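Local coordinates for protein thymidylate synthase 1 (Bacillus subtilis, PDB 1BKP) that probably catalyses the reductive methylation of dUMP to dTMP as a homodimer, with 5,10-methylenetetrahydrofolate as methyl donor and reductant, at residues Asp4-Ser9 with Met47-Ser52; Gln76-Asp81 with Asp124-Leu129; Tyr195-Arg200 with Pro242-Asn247. All coordinates share one frame; numbering follows the deposited sequence.

Interaction 1: Asp4-Ser9 with Met47-Ser52; sequences DKQYNS and MRFDNS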
loop_
_atom_site.group_PDB
_atom_site.type_symbol
_atom_site.label_atom_id
_atom_site.label_comp_id
_atom_site.label_asym_id
_atom_site.label_seq_id
_atom_site.Cartn_x
_atom_site.Cartn_y
_atom_site.Cartn_z
ATOM N N ASP A 4 2.504 -12.654 -18.871
ATOM C CA ASP A 4 1.723 -12.368 -20.085
ATOM C C ASP A 4 0.290 -12.654 -19.793
ATOM O O ASP A 4 -0.578 -11.935 -20.224
ATOM C CB ASP A 4 2.111 -13.320 -21.223
ATOM C CG ASP A 4 3.492 -12.991 -21.842
ATOM O OD1 ASP A 4 3.704 -11.838 -22.175
ATOM O OD2 ASP A 4 4.264 -13.915 -22.117
ATOM N N LYS A 5 0.012 -13.771 -19.128
ATOM C CA LYS A 5 -1.396 -14.108 -18.841
ATOM C C LYS A 5 -2.105 -13.128 -17.936
ATOM O O LYS A 5 -3.192 -12.668 -18.214
ATOM C CB LYS A 5 -1.470 -15.521 -18.226
ATOM C CG LYS A 5 -1.088 -16.546 -19.302
ATOM C CD LYS A 5 -1.351 -17.972 -18.913
ATOM C CE LYS A 5 -0.787 -18.868 -19.982
ATOM N NZ LYS A 5 -1.386 -18.439 -21.286
ATOM N N GLN A 6 -1.422 -12.759 -16.855
ATOM C CA GLN A 6 -2.001 -11.834 -15.910
ATOM C C GLN A 6 -2.093 -10.480 -16.467
ATOM O O GLN A 6 -3.075 -9.777 -16.201
ATOM C CB GLN A 6 -1.178 -11.837 -14.598
ATOM C CG GLN A 6 -1.340 -13.184 -13.873
ATOM C CD GLN A 6 -0.695 -13.126 -12.457
ATOM O OE1 GLN A 6 -1.012 -12.240 -11.679
ATOM N NE2 GLN A 6 0.231 -13.989 -12.187
ATOM N N TYR A 7 -1.065 -10.079 -17.227
ATOM C CA TYR A 7 -1.091 -8.696 -17.793
ATOM C C TYR A 7 -2.273 -8.519 -18.808
ATOM O O TYR A 7 -3.054 -7.549 -18.750
ATOM C CB TYR A 7 0.275 -8.445 -18.460
ATOM C CG TYR A 7 0.390 -7.150 -19.202
ATOM C CD1 TYR A 7 0.718 -6.000 -18.515
ATOM C CD2 TYR A 7 0.279 -7.102 -20.571
ATOM C CE1 TYR A 7 0.951 -4.769 -19.149
ATOM C CE2 TYR A 7 0.522 -5.887 -21.251
ATOM C CZ TYR A 7 0.849 -4.718 -20.548
ATOM O OH TYR A 7 1.000 -3.474 -21.161
ATOM N N ASN A 8 -2.419 -9.525 -19.677
ATOM C CA ASN A 8 -3.429 -9.537 -20.675
ATOM C C ASN A 8 -4.805 -9.494 -20.032
ATOM O O ASN A 8 -5.729 -8.921 -20.608
ATOM C CB ASN A 8 -3.331 -10.781 -21.536
ATOM C CG ASN A 8 -2.200 -10.773 -22.586
ATOM O OD1 ASN A 8 -2.028 -11.781 -23.299
ATOM N ND2 ASN A 8 -1.387 -9.778 -22.605
ATOM N N SER A 9 -4.984 -10.165 -18.874
ATOM C CA SER A 9 -6.288 -10.154 -18.158
ATOM C C SER A 9 -6.606 -8.770 -17.651
ATOM O O SER A 9 -7.742 -8.317 -17.802
ATOM C CB SER A 9 -6.342 -11.111 -16.937
ATOM O OG SER A 9 -6.316 -12.422 -17.480
ATOM N N MET A 47 -1.107 -8.418 -9.119
ATOM C CA MET A 47 -0.510 -9.560 -9.827
ATOM C C MET A 47 0.335 -10.249 -8.779
ATOM O O MET A 47 0.955 -9.533 -7.946
ATOM C CB MET A 47 0.355 -9.080 -11.026
ATOM C CG MET A 47 -0.559 -8.487 -12.117
ATOM S SD MET A 47 0.426 -7.779 -13.480
ATOM C CE MET A 47 1.090 -6.486 -12.727
ATOM N N ARG A 48 0.328 -11.603 -8.796
ATOM C CA ARG A 48 1.128 -12.378 -7.810
ATOM C C ARG A 48 1.857 -13.454 -8.593
ATOM O O ARG A 48 1.242 -14.088 -9.464
ATOM C CB ARG A 48 0.238 -13.124 -6.819
ATOM C CG ARG A 48 -0.751 -12.291 -6.111
ATOM C CD ARG A 48 -1.530 -13.164 -5.123
ATOM N NE ARG A 48 -0.874 -13.654 -3.895
ATOM C CZ ARG A 48 -1.231 -13.226 -2.662
ATOM N NH1 ARG A 48 -2.054 -12.185 -2.507
ATOM N NH2 ARG A 48 -0.701 -13.757 -1.589
ATOM N N PHE A 49 3.091 -13.717 -8.203
ATOM C CA PHE A 49 3.922 -14.714 -8.878
ATOM C C PHE A 49 4.609 -15.554 -7.798
ATOM O O PHE A 49 5.048 -15.041 -6.731
ATOM C CB PHE A 49 4.972 -13.989 -9.719
ATOM C CG PHE A 49 4.378 -13.027 -10.668
ATOM C CD1 PHE A 49 3.955 -13.454 -11.935
ATOM C CD2 PHE A 49 4.282 -11.707 -10.347
ATOM C CE1 PHE A 49 3.486 -12.540 -12.801
ATOM C CE2 PHE A 49 3.802 -10.810 -11.249
ATOM C CZ PHE A 49 3.420 -11.208 -12.445
ATOM N N ASP A 50 4.829 -16.805 -8.144
ATOM C CA ASP A 50 5.422 -17.702 -7.169
ATOM C C ASP A 50 6.946 -17.802 -7.360
ATOM O O ASP A 50 7.674 -18.514 -6.648
ATOM C CB ASP A 50 4.720 -19.064 -7.258
ATOM C CG ASP A 50 4.911 -19.760 -8.596
ATOM O OD1 ASP A 50 5.573 -19.248 -9.499
ATOM O OD2 ASP A 50 4.402 -20.878 -8.724
ATOM N N ASN A 51 7.447 -17.029 -8.309
ATOM C CA ASN A 51 8.860 -17.007 -8.611
ATOM C C ASN A 51 9.438 -18.247 -9.299
ATOM O O ASN A 51 10.680 -18.435 -9.355
ATOM C CB ASN A 51 9.703 -16.562 -7.379
ATOM C CG ASN A 51 9.936 -15.042 -7.383
ATOM O OD1 ASN A 51 10.276 -14.490 -8.427
ATOM N ND2 ASN A 51 9.697 -14.356 -6.219
ATOM N N SER A 52 8.564 -19.059 -9.880
ATOM C CA SER A 52 9.042 -20.252 -10.593
ATOM C C SER A 52 9.576 -19.768 -11.934
ATOM O O SER A 52 10.328 -20.437 -12.587
ATOM C CB SER A 52 7.940 -21.264 -10.749
ATOM O OG SER A 52 6.803 -20.680 -11.366
#

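Interaction 2: Gln76-Asp81 with Asp124-Leu129; sequences QLKSND and DQVDYL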
loop_
_atom_site.group_PDB
_atom_site.type_symbol
_atom_site.label_atom_id
_atom_site.label_comp_id
_atom_site.label_asym_id
_atom_site.label_seq_id
_atom_site.Cartn_x
_atom_site.Cartn_y
_atom_site.Cartn_z
ATOM N N GLN A 76 20.777 1.192 -4.880
ATOM C CA GLN A 76 22.163 0.881 -4.557
ATOM C C GLN A 76 22.983 2.147 -4.420
ATOM O O GLN A 76 23.570 2.383 -3.361
ATOM C CB GLN A 76 22.793 -0.028 -5.620
ATOM C CG GLN A 76 24.097 -0.587 -5.136
ATOM C CD GLN A 76 24.841 -1.191 -6.281
ATOM O OE1 GLN A 76 25.148 -0.496 -7.214
ATOM N NE2 GLN A 76 25.035 -2.531 -6.270
ATOM N N LEU A 77 22.975 3.025 -5.436
ATOM C CA LEU A 77 23.721 4.271 -5.321
ATOM C C LEU A 77 22.895 5.220 -4.451
ATOM O O LEU A 77 23.427 6.200 -3.869
ATOM C CB LEU A 77 23.919 4.914 -6.717
ATOM C CG LEU A 77 24.459 3.993 -7.858
ATOM C CD1 LEU A 77 24.862 4.884 -9.119
ATOM C CD2 LEU A 77 25.537 3.143 -7.455
ATOM N N LYS A 78 21.576 5.041 -4.419
ATOM C CA LYS A 78 20.695 5.929 -3.626
ATOM C C LYS A 78 20.962 7.338 -4.029
ATOM O O LYS A 78 21.145 8.252 -3.177
ATOM C CB LYS A 78 20.945 5.732 -2.109
ATOM C CG LYS A 78 20.444 4.388 -1.645
ATOM C CD LYS A 78 20.848 3.920 -0.179
ATOM C CE LYS A 78 22.261 3.477 -0.050
ATOM N NZ LYS A 78 22.593 2.728 1.251
ATOM N N SER A 79 20.880 7.604 -5.322
ATOM C CA SER A 79 21.269 8.939 -5.780
ATOM C C SER A 79 20.106 9.690 -6.387
ATOM O O SER A 79 19.254 9.051 -6.988
ATOM C CB SER A 79 22.377 8.778 -6.884
ATOM O OG SER A 79 22.329 9.823 -7.867
ATOM N N ASN A 80 20.071 11.016 -6.270
ATOM C CA ASN A 80 18.995 11.740 -6.894
ATOM C C ASN A 80 19.624 12.553 -8.053
ATOM O O ASN A 80 19.004 13.440 -8.562
ATOM C CB ASN A 80 18.327 12.717 -5.896
ATOM C CG ASN A 80 19.252 13.764 -5.398
ATOM O OD1 ASN A 80 20.457 13.666 -5.536
ATOM N ND2 ASN A 80 18.714 14.700 -4.718
ATOM N N ASP A 81 20.846 12.198 -8.463
ATOM C CA ASP A 81 21.544 12.979 -9.506
ATOM C C ASP A 81 21.387 12.330 -10.860
ATOM O O ASP A 81 21.927 11.274 -11.098
ATOM C CB ASP A 81 23.014 13.102 -9.162
ATOM C CG ASP A 81 23.840 13.827 -10.239
ATOM O OD1 ASP A 81 23.312 14.437 -11.153
ATOM O OD2 ASP A 81 25.061 13.761 -10.168
ATOM N N ASP A 124 20.376 4.397 6.878
ATOM C CA ASP A 124 19.243 4.716 5.968
ATOM C C ASP A 124 18.250 3.518 5.879
ATOM O O ASP A 124 18.447 2.429 6.496
ATOM C CB ASP A 124 19.797 5.188 4.579
ATOM C CG ASP A 124 20.557 4.094 3.832
ATOM O OD1 ASP A 124 20.161 2.878 3.863
ATOM O OD2 ASP A 124 21.600 4.439 3.240
ATOM N N GLN A 125 17.206 3.682 5.078
ATOM C CA GLN A 125 16.205 2.631 4.969
ATOM C C GLN A 125 16.683 1.345 4.403
ATOM O O GLN A 125 16.150 0.303 4.711
ATOM C CB GLN A 125 15.057 3.143 4.069
ATOM C CG GLN A 125 14.178 4.258 4.728
ATOM C CD GLN A 125 12.938 4.533 3.859
ATOM O OE1 GLN A 125 12.142 3.575 3.592
ATOM N NE2 GLN A 125 12.813 5.763 3.328
ATOM N N VAL A 126 17.637 1.391 3.485
ATOM C CA VAL A 126 18.066 0.168 2.851
ATOM C C VAL A 126 18.968 -0.634 3.846
ATOM O O VAL A 126 18.748 -1.832 4.038
ATOM C CB VAL A 126 18.840 0.475 1.561
ATOM C CG1 VAL A 126 19.372 -0.816 0.932
ATOM C CG2 VAL A 126 17.951 1.264 0.568
ATOM N N ASP A 127 19.959 0.013 4.478
ATOM C CA ASP A 127 20.776 -0.722 5.453
ATOM C C ASP A 127 19.975 -1.166 6.659
ATOM O O ASP A 127 20.199 -2.276 7.178
ATOM C CB ASP A 127 21.935 0.160 5.903
ATOM C CG ASP A 127 22.982 0.339 4.799
ATOM O OD1 ASP A 127 23.148 -0.581 3.946
ATOM O OD2 ASP A 127 23.551 1.444 4.769
ATOM N N TYR A 128 18.939 -0.399 7.008
ATOM C CA TYR A 128 18.155 -0.784 8.132
ATOM C C TYR A 128 17.363 -2.063 7.722
ATOM O O TYR A 128 17.329 -3.089 8.427
ATOM C CB TYR A 128 17.160 0.328 8.498
ATOM C CG TYR A 128 16.395 -0.041 9.747
ATOM C CD1 TYR A 128 16.967 0.145 11.016
ATOM C CD2 TYR A 128 15.133 -0.619 9.665
ATOM C CE1 TYR A 128 16.297 -0.211 12.156
ATOM C CE2 TYR A 128 14.451 -0.973 10.798
ATOM C CZ TYR A 128 15.031 -0.747 12.025
ATOM O OH TYR A 128 14.214 -0.935 13.105
ATOM N N LEU A 129 16.782 -2.038 6.515
ATOM C CA LEU A 129 16.035 -3.212 6.036
ATOM C C LEU A 129 16.950 -4.437 5.938
ATOM O O LEU A 129 16.576 -5.541 6.404
ATOM C CB LEU A 129 15.499 -2.917 4.585
ATOM C CG LEU A 129 14.836 -4.165 3.855
ATOM C CD1 LEU A 129 13.551 -4.589 4.607
ATOM C CD2 LEU A 129 14.545 -3.922 2.327
#

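Interaction 3: Tyr195-Arg200 with Pro242-Asn247; sequences YNVLQR and PELWIN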
loop_
_atom_site.group_PDB
_atom_site.type_symbol
_atom_site.label_atom_id
_atom_site.label_comp_id
_atom_site.label_asym_id
_atom_site.label_seq_id
_atom_site.Cartn_x
_atom_site.Cartn_y
_atom_site.Cartn_z
ATOM N N TYR A 195 11.230 -4.720 -9.988
ATOM C CA TYR A 195 11.138 -5.052 -8.553
ATOM C C TYR A 195 11.373 -6.521 -8.247
ATOM O O TYR A 195 11.820 -6.880 -7.109
ATOM C CB TYR A 195 9.870 -4.421 -7.865
ATOM C CG TYR A 195 10.201 -3.022 -7.439
ATOM C CD1 TYR A 195 10.180 -1.938 -8.378
ATOM C CD2 TYR A 195 10.597 -2.755 -6.096
ATOM C CE1 TYR A 195 10.534 -0.635 -7.995
ATOM C CE2 TYR A 195 10.975 -1.479 -5.688
ATOM C CZ TYR A 195 10.932 -0.420 -6.664
ATOM O OH TYR A 195 11.340 0.822 -6.231
ATOM N N ASN A 196 11.098 -7.398 -9.228
ATOM C CA ASN A 196 11.407 -8.810 -8.997
ATOM C C ASN A 196 12.958 -8.989 -8.972
ATOM O O ASN A 196 13.538 -9.782 -8.161
ATOM C CB ASN A 196 10.776 -9.674 -10.110
ATOM C CG ASN A 196 10.915 -11.139 -9.809
ATOM O OD1 ASN A 196 11.778 -11.738 -10.344
ATOM N ND2 ASN A 196 10.152 -11.680 -8.817
ATOM N N VAL A 197 13.656 -8.221 -9.811
ATOM C CA VAL A 197 15.139 -8.283 -9.770
ATOM C C VAL A 197 15.631 -7.847 -8.351
ATOM O O VAL A 197 16.424 -8.531 -7.722
ATOM C CB VAL A 197 15.794 -7.395 -10.895
ATOM C CG1 VAL A 197 17.342 -7.492 -10.801
ATOM C CG2 VAL A 197 15.348 -7.975 -12.202
ATOM N N LEU A 198 14.985 -6.834 -7.772
ATOM C CA LEU A 198 15.393 -6.381 -6.464
ATOM C C LEU A 198 15.140 -7.544 -5.437
ATOM O O LEU A 198 15.946 -7.730 -4.532
ATOM C CB LEU A 198 14.562 -5.174 -6.022
ATOM C CG LEU A 198 14.938 -4.590 -4.657
ATOM C CD1 LEU A 198 16.385 -3.942 -4.709
ATOM C CD2 LEU A 198 13.825 -3.523 -4.301
ATOM N N GLN A 199 14.029 -8.276 -5.578
ATOM C CA GLN A 199 13.748 -9.378 -4.680
ATOM C C GLN A 199 14.894 -10.387 -4.728
ATOM O O GLN A 199 15.336 -10.904 -3.646
ATOM C CB GLN A 199 12.478 -10.106 -5.062
ATOM C CG GLN A 199 12.039 -11.076 -3.987
ATOM C CD GLN A 199 10.735 -11.749 -4.343
ATOM O OE1 GLN A 199 10.293 -11.625 -5.466
ATOM N NE2 GLN A 199 10.132 -12.509 -3.402
ATOM N N ARG A 200 15.236 -10.811 -5.958
ATOM C CA ARG A 200 16.335 -11.767 -6.173
ATOM C C ARG A 200 17.654 -11.260 -5.630
ATOM O O ARG A 200 18.402 -12.044 -4.992
ATOM C CB ARG A 200 16.444 -12.130 -7.663
ATOM C CG ARG A 200 15.100 -12.861 -8.144
ATOM C CD ARG A 200 15.060 -13.127 -9.653
ATOM N NE ARG A 200 13.750 -13.692 -9.944
ATOM C CZ ARG A 200 13.541 -14.953 -10.283
ATOM N NH1 ARG A 200 14.569 -15.798 -10.501
ATOM N NH2 ARG A 200 12.313 -15.337 -10.481
ATOM N N PRO A 242 12.418 -16.351 -20.008
ATOM C CA PRO A 242 13.868 -16.479 -20.083
ATOM C C PRO A 242 14.376 -16.785 -18.680
ATOM O O PRO A 242 13.661 -16.610 -17.686
ATOM C CB PRO A 242 14.294 -15.076 -20.553
ATOM C CG PRO A 242 13.233 -14.187 -20.079
ATOM C CD PRO A 242 11.993 -14.959 -20.267
ATOM N N GLU A 243 15.589 -17.309 -18.569
ATOM C CA GLU A 243 16.127 -17.533 -17.252
ATOM C C GLU A 243 16.975 -16.256 -16.950
ATOM O O GLU A 243 17.454 -15.566 -17.876
ATOM C CB GLU A 243 16.993 -18.824 -17.283
ATOM C CG GLU A 243 17.954 -18.988 -16.182
ATOM C CD GLU A 243 18.993 -20.067 -16.518
ATOM O OE1 GLU A 243 18.582 -21.223 -16.795
ATOM O OE2 GLU A 243 20.212 -19.757 -16.515
ATOM N N LEU A 244 16.963 -15.826 -15.702
ATOM C CA LEU A 244 17.759 -14.690 -15.279
ATOM C C LEU A 244 18.992 -15.185 -14.440
ATOM O O LEU A 244 18.871 -15.671 -13.329
ATOM C CB LEU A 244 16.881 -13.718 -14.455
ATOM C CG LEU A 244 17.672 -12.646 -13.757
ATOM C CD1 LEU A 244 18.364 -11.736 -14.757
ATOM C CD2 LEU A 244 16.701 -11.853 -12.815
ATOM N N TRP A 245 20.168 -15.095 -15.027
ATOM C CA TRP A 245 21.411 -15.459 -14.361
ATOM C C TRP A 245 21.815 -14.224 -13.521
ATOM O O TRP A 245 21.861 -13.137 -14.020
ATOM C CB TRP A 245 22.542 -15.676 -15.422
ATOM C CG TRP A 245 23.876 -15.882 -14.767
ATOM C CD1 TRP A 245 24.322 -17.033 -14.208
ATOM C CD2 TRP A 245 24.944 -14.913 -14.616
ATOM N NE1 TRP A 245 25.601 -16.857 -13.708
ATOM C CE2 TRP A 245 26.005 -15.568 -13.961
ATOM C CE3 TRP A 245 25.101 -13.581 -14.988
ATOM C CZ2 TRP A 245 27.201 -14.946 -13.673
ATOM C CZ3 TRP A 245 26.265 -12.947 -14.695
ATOM C CH2 TRP A 245 27.323 -13.633 -14.045
ATOM N N ILE A 246 22.146 -14.425 -12.260
ATOM C CA ILE A 246 22.627 -13.329 -11.423
ATOM C C ILE A 246 23.952 -13.882 -10.854
ATOM O O ILE A 246 23.998 -15.028 -10.359
ATOM C CB ILE A 246 21.695 -13.051 -10.262
ATOM C CG1 ILE A 246 20.398 -12.421 -10.798
ATOM C CG2 ILE A 246 22.372 -11.974 -9.309
ATOM C CD1 ILE A 246 19.452 -12.287 -9.660
ATOM N N ASN A 247 25.021 -13.089 -10.873
ATOM C CA ASN A 247 26.335 -13.596 -10.477
ATOM C C ASN A 247 26.276 -14.199 -9.025
ATOM O O ASN A 247 26.127 -13.465 -8.059
ATOM C CB ASN A 247 27.284 -12.440 -10.602
ATOM C CG ASN A 247 28.755 -12.788 -10.312
ATOM O OD1 ASN A 247 29.072 -13.855 -9.802
ATOM N ND2 ASN A 247 29.623 -11.776 -10.462
HETATM O O HOH W 1 17.518 -15.405 -10.934
#

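Interaction 1: Asp4-Ser9 with Met47-Ser52
Q6 reaches from helix 3-17 to the end of strand 39-49 and sets its amide against the backbone of R48, both polar atoms in use. OE1 accepts from R48 N at 3.2 Å, in the carbonyl plane and on a lone pair, while NE2 donates to R48 O at 2.9 Å with an N-H...O angle of 165°. That acceptor lies almost in the amide plane of Q6, although the donor stands tilted from the plane of the R48 carbonyl. The two bonds together form a ring that fixes which way round the amide sits, which glutamine, with donor and acceptor side by side, suits. Its chain runs extended beyond CG (chi2 -172°), long enough to span axes 9.3 Å apart. F49 lies alongside the NE2 end: CE1 comes within 3.6 Å, and the amide and ring planes are 30° apart as the two side chains slide past each other. At the OE1 end, M47 points toward the helix, its CB 3.5 Å from Q6 OE1; the flexible thioether chain then bends at chi3 and packs on F3 and I10 of the helix and on V192 of helix 188-206. R48 turns its own side chain away, to a salt bridge with E212 and to backbone carbonyls of I43 and S44 of the second subunit. The strand runs nearly antiparallel to the helix, and M47 and F49 pair with strand 209-223 of the central sheet. Chemically, a side-chain amide here stands in for a neighbouring strand, satisfying the backbone N-H and C=O of R48.

Interaction 2: Gln76-Asp81 with Asp124-Leu129
K78 meets D124 across this contact, NZ lying 2.8 Å from OD2 in a hydrogen-bonded salt bridge that reaches the oxygen on its syn side, 18° out of the carboxylate plane. D124 is the N-cap of helix 125-135, so the contact ties the loop after helix 64-75 to the start of another helix. A second, long salt bridge runs from the same NZ to D127 OD2 at 3.9 Å, completing a small network in which one ammonium serves two carboxylates. Lysine fits because its methylenes can also be buried: CD rests 4.0 Å from V126 CG2, and L111 packs against both residues. The chain bends at chi3 (-75°), which swings the ammonium toward the acids.

Further out, Y254 OH hydrogen-bonds both K78 NZ and D127 OD1, and K114 forms another salt bridge with D124 OD2, probably helping to balance the paired acids. K78 itself takes positive phi as the first residue to leave the preceding helix. Aspartate suits the N-cap because its short side chain can turn back on the first turn: with CG between the backbone N and the carbonyl carbon (chi1 65°), D124 OD1 accepts from D127 N at 2.9 Å, nearly in line with its C-O bond.

Interaction 3: Tyr195-Arg200 with Pro242-Asn247
L244 is the first residue of 242-247 to touch helix 188-206, and its CD2 methyl does the touching: it lies 3.8 Å from R200 CD and 4.2 Å from V197 CG2. CG stands anti to the backbone N (chi1 169°), and the isobutyl group reaches toward the helix, crossing the V197 side chain at about a right angle and meeting the aliphatic part of R200 at a slant. Leucine suits this place because it is long enough to set one methyl, CD2, against two neighbours about a turn apart on the helix; V54 covers it from a loop. The carbonyl of L244 is used as well. A water donates to L244 O at 2.8 Å and accepts from R200 NH1 at 3.0 Å, lying at the edge of the guanidinium and in its plane.

Strand 243-246 pairs antiparallel with strand 261-264, and this two-stranded ribbon is laid over helix 188-206, whose other side packs on the central sheet of the thymidylate synthase fold; helix and strand axes cross at -46°.

I246 points to the helix again. Its long branch extends (chi2 174°), bringing CD1 within 3.6 Å of R200 CB. The arginine is aliphatic along its stem and polar at its end: NE donates to N196 OD1 at 2.8 Å, a bond within the helix that steadies the head group, and NH2 makes a weak hydrogen bond to N51 OD1. With an alanine here CB would remain beside I246, but a gap would probably open beside L244 CD2, and N196 OD1 and the water would be left without their arginine partner. Beyond I246, the backbone carbonyl of N247 accepts from Q204 NE2, farther along the same helix.

All three contacts are partly buried, but their chemistry differs. Interaction 1 is polar, a side-chain amide against strand backbone; interaction 2 is ionic, at a helix start away from the annotated sites; interaction 3 is mainly apolar, with a water at its margin. Interactions 1 and 3 lie with centres about 16 Å apart and touch: N51, in the turn after strand 39-49, probably hydrogen-bonds N196 and Q199 of helix 188-206. That helix also receives M47, so it links the two. Interaction 2 stands apart, its centre about 29 Å from that of interaction 1 and on the opposite side of the chain's centre; it ties a loop to the start of helix 125-135.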